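Local coordinates for protein chitinase A (Pteris ryukyuensis, PDB 4RL3) that probably hydrolyses the glycosidic bonds of chitin through this catalytic domain, a family 18 glycoside hydrolase module of a longer fern chitinase that also carries a LysM region, at residues V15-F28 and F260-S272. Numbering follows the deposited sequence.
Sequences VQFTDVPINSGVTF and FQYEQQAQTLLTS
Gln-267, its side chain extended beyond CG (chi2 172°), reaches from helix 261-271 to the backbone of the loop before strand 27-36 and grips it with both ends of its amide. Its NE2 donates to Pro-21 O at 2.9 Å in an almost straight bond (178°); the oxygen lies in the plane of the Gln-267 amide, whereas NE2 stands above the carbonyl plane of Pro-21. OE1 accepts from Asn-23 N, also at 2.9 Å, and meets the edge of the Phe-28 ring. With a second bond from NE2 to Glu-263 O, one turn back, the amide is held at three points, which fixes its rotation. In this TIM-barrel domain the C-terminal helix is thereby fastened to the loop leading into the second barrel strand, and the Gln-267 side chain also touches Phe-4 of strand 3-8. Packing is also close where Val-26 CG1 presses on Thr-271 CG2 at 3.4 Å, and at the start of the helix, where Asp-19 O sits 3.5 Å above the centre of the Phe-260 ring. Toward solvent the contact slackens: Asn-23 ND2 stays 3.7 Å from Thr-271 OG1 and reaches Thr-268 OG1 through a water, while Asn-23 OD1 turns back to Gly-25 N in an Asx turn.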
loop_
_atom_site.group_PDB
_atom_site.type_symbol
_atom_site.label_atom_id
_atom_site.label_comp_id
_atom_site.label_asym_id
_atom_site.label_seq_id
_atom_site.Cartn_x
_atom_site.Cartn_y
_atom_site.Cartn_z
ATOM N N VAL A 15 6.093 1.018 -16.783
ATOM C CA VAL A 15 5.827 -0.321 -16.274
ATOM C C VAL A 15 4.333 -0.630 -16.374
ATOM O O VAL A 15 3.484 0.246 -16.220
ATOM C CB VAL A 15 6.350 -0.502 -14.830
ATOM C CG1 VAL A 15 5.582 0.382 -13.840
ATOM C CG2 VAL A 15 6.310 -1.975 -14.415
ATOM N N GLN A 16 4.030 -1.892 -16.658
ATOM C CA GLN A 16 2.664 -2.351 -16.823
ATOM C C GLN A 16 2.405 -3.508 -15.864
ATOM O O GLN A 16 3.348 -4.146 -15.374
ATOM C CB GLN A 16 2.447 -2.784 -18.271
ATOM C CG GLN A 16 2.671 -1.646 -19.259
ATOM C CD GLN A 16 2.452 -2.060 -20.692
ATOM O OE1 GLN A 16 3.415 -2.345 -21.422
ATOM N NE2 GLN A 16 1.195 -2.126 -21.106
ATOM N N PHE A 17 1.126 -3.759 -15.577
ATOM C CA PHE A 17 0.729 -4.912 -14.762
ATOM C C PHE A 17 1.337 -6.163 -15.393
ATOM O O PHE A 17 1.796 -7.062 -14.697
ATOM C CB PHE A 17 -0.798 -5.112 -14.718
ATOM C CG PHE A 17 -1.594 -3.960 -14.124
ATOM C CD1 PHE A 17 -1.325 -3.488 -12.852
ATOM C CD2 PHE A 17 -2.666 -3.414 -14.815
ATOM C CE1 PHE A 17 -2.071 -2.459 -12.291
ATOM C CE2 PHE A 17 -3.429 -2.386 -14.268
ATOM C CZ PHE A 17 -3.121 -1.903 -13.001
ATOM N N THR A 18 1.320 -6.213 -16.728
ATOM C CA THR A 18 1.777 -7.390 -17.465
ATOM C C THR A 18 3.285 -7.690 -17.367
ATOM O O THR A 18 3.717 -8.803 -17.708
ATOM C CB THR A 18 1.388 -7.273 -18.964
ATOM O OG1 THR A 18 1.929 -6.070 -19.504
ATOM C CG2 THR A 18 -0.129 -7.276 -19.144
ATOM N N ASP A 19 4.072 -6.727 -16.893
ATOM C CA ASP A 19 5.497 -6.932 -16.619
ATOM C C ASP A 19 5.752 -7.700 -15.318
ATOM O O ASP A 19 6.855 -8.207 -15.105
ATOM C CB ASP A 19 6.224 -5.591 -16.527
ATOM C CG ASP A 19 6.237 -4.836 -17.837
ATOM O OD1 ASP A 19 6.445 -5.457 -18.898
ATOM O OD2 ASP A 19 6.062 -3.623 -17.811
ATOM N N VAL A 20 4.765 -7.724 -14.429
ATOM C CA VAL A 20 4.956 -8.272 -13.089
ATOM C C VAL A 20 4.599 -9.751 -13.027
ATOM O O VAL A 20 3.495 -10.138 -13.408
ATOM C CB VAL A 20 4.098 -7.516 -12.049
ATOM C CG1 VAL A 20 4.398 -8.015 -10.642
ATOM C CG2 VAL A 20 4.366 -6.025 -12.144
ATOM N N PRO A 21 5.522 -10.585 -12.517
ATOM C CA PRO A 21 5.241 -12.015 -12.389
ATOM C C PRO A 21 4.036 -12.240 -11.477
ATOM O O PRO A 21 3.974 -11.655 -10.395
ATOM C CB PRO A 21 6.533 -12.583 -11.767
ATOM C CG PRO A 21 7.572 -11.555 -11.995
ATOM C CD PRO A 21 6.870 -10.236 -12.026
ATOM N N ILE A 22 3.079 -13.047 -11.942
ATOM C CA ILE A 22 1.868 -13.378 -11.180
ATOM C C ILE A 22 1.798 -14.899 -10.983
ATOM O O ILE A 22 1.643 -15.658 -11.941
ATOM C CB ILE A 22 0.591 -12.893 -11.908
ATOM C CG1 ILE A 22 0.594 -11.364 -12.062
ATOM C CG2 ILE A 22 -0.660 -13.365 -11.179
ATOM C CD1 ILE A 22 -0.331 -10.841 -13.138
ATOM N N ASN A 23 1.926 -15.333 -9.732
ATOM C CA ASN A 23 1.788 -16.738 -9.368
ATOM C C ASN A 23 0.316 -17.013 -9.084
ATOM O O ASN A 23 -0.302 -16.298 -8.314
ATOM C CB ASN A 23 2.637 -17.012 -8.124
ATOM C CG ASN A 23 2.697 -18.483 -7.758
ATOM O OD1 ASN A 23 1.669 -19.132 -7.570
ATOM N ND2 ASN A 23 3.908 -19.013 -7.645
ATOM N N SER A 24 -0.245 -18.061 -9.692
ATOM C CA SER A 24 -1.676 -18.346 -9.542
ATOM C C SER A 24 -2.102 -18.782 -8.131
ATOM O O SER A 24 -3.306 -18.789 -7.806
ATOM C CB SER A 24 -2.110 -19.419 -10.548
ATOM O OG SER A 24 -1.564 -20.687 -10.235
ATOM N N GLY A 25 -1.126 -19.142 -7.305
ATOM C CA GLY A 25 -1.375 -19.697 -5.989
ATOM C C GLY A 25 -1.413 -18.721 -4.831
ATOM O O GLY A 25 -1.629 -19.135 -3.685
ATOM N N VAL A 26 -1.170 -17.440 -5.104
ATOM C CA VAL A 26 -1.265 -16.412 -4.064
ATOM C C VAL A 26 -2.506 -15.570 -4.285
ATOM O O VAL A 26 -3.043 -15.514 -5.400
ATOM C CB VAL A 26 -0.030 -15.461 -4.024
ATOM C CG1 VAL A 26 1.257 -16.233 -3.793
ATOM C CG2 VAL A 26 0.074 -14.598 -5.285
ATOM N N THR A 27 -2.952 -14.921 -3.222
ATOM C CA THR A 27 -3.902 -13.819 -3.322
ATOM C C THR A 27 -3.082 -12.610 -3.744
ATOM O O THR A 27 -2.283 -12.109 -2.963
ATOM C CB THR A 27 -4.596 -13.580 -1.968
ATOM O OG1 THR A 27 -5.430 -14.709 -1.667
ATOM C CG2 THR A 27 -5.449 -12.336 -1.962
ATOM N N PHE A 28 -3.276 -12.151 -4.977
ATOM C CA PHE A 28 -2.409 -11.151 -5.596
ATOM C C PHE A 28 -3.084 -9.794 -5.663
ATOM O O PHE A 28 -4.157 -9.655 -6.255
ATOM C CB PHE A 28 -2.037 -11.596 -7.020
ATOM C CG PHE A 28 -0.920 -10.792 -7.628
ATOM C CD1 PHE A 28 -1.120 -9.471 -8.002
ATOM C CD2 PHE A 28 0.341 -11.343 -7.791
ATOM C CE1 PHE A 28 -0.091 -8.727 -8.544
ATOM C CE2 PHE A 28 1.373 -10.602 -8.327
ATOM C CZ PHE A 28 1.158 -9.291 -8.705
ATOM N N PHE A 260 12.459 -8.447 -12.088
ATOM C CA PHE A 260 11.368 -8.916 -11.231
ATOM C C PHE A 260 11.621 -10.249 -10.530
ATOM O O PHE A 260 10.681 -10.915 -10.107
ATOM C CB PHE A 260 10.064 -8.987 -12.030
ATOM C CG PHE A 260 9.574 -7.650 -12.510
ATOM C CD1 PHE A 260 8.710 -6.890 -11.721
ATOM C CD2 PHE A 260 9.957 -7.149 -13.742
ATOM C CE1 PHE A 260 8.246 -5.659 -12.159
ATOM C CE2 PHE A 260 9.498 -5.913 -14.176
ATOM C CZ PHE A 260 8.638 -5.176 -13.390
ATOM N N GLN A 261 12.883 -10.633 -10.382
ATOM C CA GLN A 261 13.182 -11.929 -9.788
ATOM C C GLN A 261 12.718 -12.040 -8.341
ATOM O O GLN A 261 12.327 -13.120 -7.903
ATOM C CB GLN A 261 14.664 -12.289 -9.913
ATOM C CG GLN A 261 15.631 -11.455 -9.088
ATOM C CD GLN A 261 17.063 -11.674 -9.535
ATOM O OE1 GLN A 261 17.723 -12.631 -9.116
ATOM N NE2 GLN A 261 17.541 -10.801 -10.405
ATOM N N TYR A 262 12.735 -10.942 -7.593
ATOM C CA TYR A 262 12.324 -11.016 -6.188
ATOM C C TYR A 262 10.800 -11.072 -6.003
ATOM O O TYR A 262 10.318 -11.693 -5.056
ATOM C CB TYR A 262 12.949 -9.876 -5.388
ATOM C CG TYR A 262 14.449 -9.955 -5.372
ATOM C CD1 TYR A 262 15.095 -11.068 -4.841
ATOM C CD2 TYR A 262 15.228 -8.932 -5.898
ATOM C CE1 TYR A 262 16.473 -11.154 -4.820
ATOM C CE2 TYR A 262 16.614 -9.012 -5.875
ATOM C CZ TYR A 262 17.222 -10.123 -5.338
ATOM O OH TYR A 262 18.600 -10.197 -5.321
ATOM N N GLU A 263 10.047 -10.475 -6.930
ATOM C CA GLU A 263 8.592 -10.653 -6.961
ATOM C C GLU A 263 8.264 -12.137 -7.069
ATOM O O GLU A 263 7.386 -12.657 -6.375
ATOM C CB GLU A 263 7.975 -9.938 -8.165
ATOM C CG GLU A 263 7.695 -8.447 -8.002
ATOM C CD GLU A 263 8.917 -7.553 -8.126
ATOM O OE1 GLU A 263 8.738 -6.319 -8.045
ATOM O OE2 GLU A 263 10.059 -8.040 -8.310
ATOM N N GLN A 264 8.960 -12.810 -7.973
ATOM C CA GLN A 264 8.739 -14.238 -8.182
ATOM C C GLN A 264 9.120 -15.048 -6.949
ATOM O O GLN A 264 8.358 -15.915 -6.499
ATOM C CB GLN A 264 9.532 -14.703 -9.401
ATOM C CG GLN A 264 9.494 -16.204 -9.647
ATOM C CD GLN A 264 10.596 -16.952 -8.923
ATOM O OE1 GLN A 264 10.345 -17.904 -8.167
ATOM N NE2 GLN A 264 11.809 -16.514 -9.113
ATOM N N GLN A 265 10.302 -14.775 -6.428
ATOM C CA GLN A 265 10.767 -15.465 -5.238
ATOM C C GLN A 265 9.822 -15.295 -4.059
ATOM O O GLN A 265 9.558 -16.255 -3.352
ATOM C CB GLN A 265 12.162 -15.009 -4.865
ATOM C CG GLN A 265 13.209 -15.541 -5.819
ATOM C CD GLN A 265 14.575 -15.047 -5.442
ATOM O OE1 GLN A 265 14.932 -15.081 -4.262
ATOM N NE2 GLN A 265 15.345 -14.575 -6.419
ATOM N N ALA A 266 9.305 -14.085 -3.864
ATOM C CA ALA A 266 8.379 -13.840 -2.771
ATOM C C ALA A 266 7.116 -14.679 -2.885
ATOM O O ALA A 266 6.639 -15.246 -1.890
ATOM C CB ALA A 266 8.026 -12.372 -2.698
ATOM N N GLN A 267 6.573 -14.779 -4.091
ATOM C CA GLN A 267 5.356 -15.542 -4.311
ATOM C C GLN A 267 5.606 -17.039 -4.205
ATOM O O GLN A 267 4.763 -17.777 -3.689
ATOM C CB GLN A 267 4.728 -15.185 -5.659
ATOM C CG GLN A 267 4.243 -13.748 -5.706
ATOM C CD GLN A 267 3.802 -13.338 -7.080
ATOM O OE1 GLN A 267 2.695 -13.675 -7.497
ATOM N NE2 GLN A 267 4.653 -12.598 -7.790
ATOM N N THR A 268 6.759 -17.488 -4.698
ATOM C CA THR A 268 7.135 -18.888 -4.568
ATOM C C THR A 268 7.270 -19.257 -3.091
ATOM O O THR A 268 6.782 -20.316 -2.671
ATOM C CB THR A 268 8.408 -19.174 -5.379
ATOM O OG1 THR A 268 8.054 -19.145 -6.762
ATOM C CG2 THR A 268 9.027 -20.538 -5.052
ATOM N N LEU A 269 7.863 -18.367 -2.303
ATOM C CA LEU A 269 8.005 -18.626 -0.861
ATOM C C LEU A 269 6.631 -18.787 -0.210
ATOM O O LEU A 269 6.424 -19.682 0.608
ATOM C CB LEU A 269 8.799 -17.505 -0.186
ATOM C CG LEU A 269 9.048 -17.593 1.326
ATOM C CD1 LEU A 269 10.223 -16.708 1.667
ATOM C CD2 LEU A 269 7.843 -17.196 2.168
ATOM N N LEU A 270 5.695 -17.916 -0.573
ATOM C CA LEU A 270 4.369 -17.942 0.038
ATOM C C LEU A 270 3.568 -19.190 -0.327
ATOM O O LEU A 270 2.723 -19.620 0.454
ATOM C CB LEU A 270 3.580 -16.681 -0.321
ATOM C CG LEU A 270 4.125 -15.398 0.311
ATOM C CD1 LEU A 270 3.466 -14.197 -0.343
ATOM C CD2 LEU A 270 3.937 -15.374 1.820
ATOM N N THR A 271 3.839 -19.775 -1.491
ATOM C CA THR A 271 3.067 -20.917 -1.977
ATOM C C THR A 271 3.730 -22.275 -1.758
ATOM O O THR A 271 3.099 -23.304 -1.996
ATOM C CB THR A 271 2.720 -20.756 -3.477
ATOM O OG1 THR A 271 3.913 -20.570 -4.251
ATOM C CG2 THR A 271 1.819 -19.568 -3.674
ATOM N N SER A 272 4.974 -22.293 -1.284
ATOM C CA SER A 272 5.735 -23.544 -1.207
ATOM C C SER A 272 5.483 -24.292 0.103
ATOM O O SER A 272 4.813 -23.802 1.012
ATOM C CB SER A 272 7.227 -23.269 -1.351
ATOM O OG SER A 272 7.718 -22.650 -0.181
ATOM O OXT SER A 272 5.965 -25.419 0.273
HETATM O O HOH W 1 6.145 -17.445 -8.235
#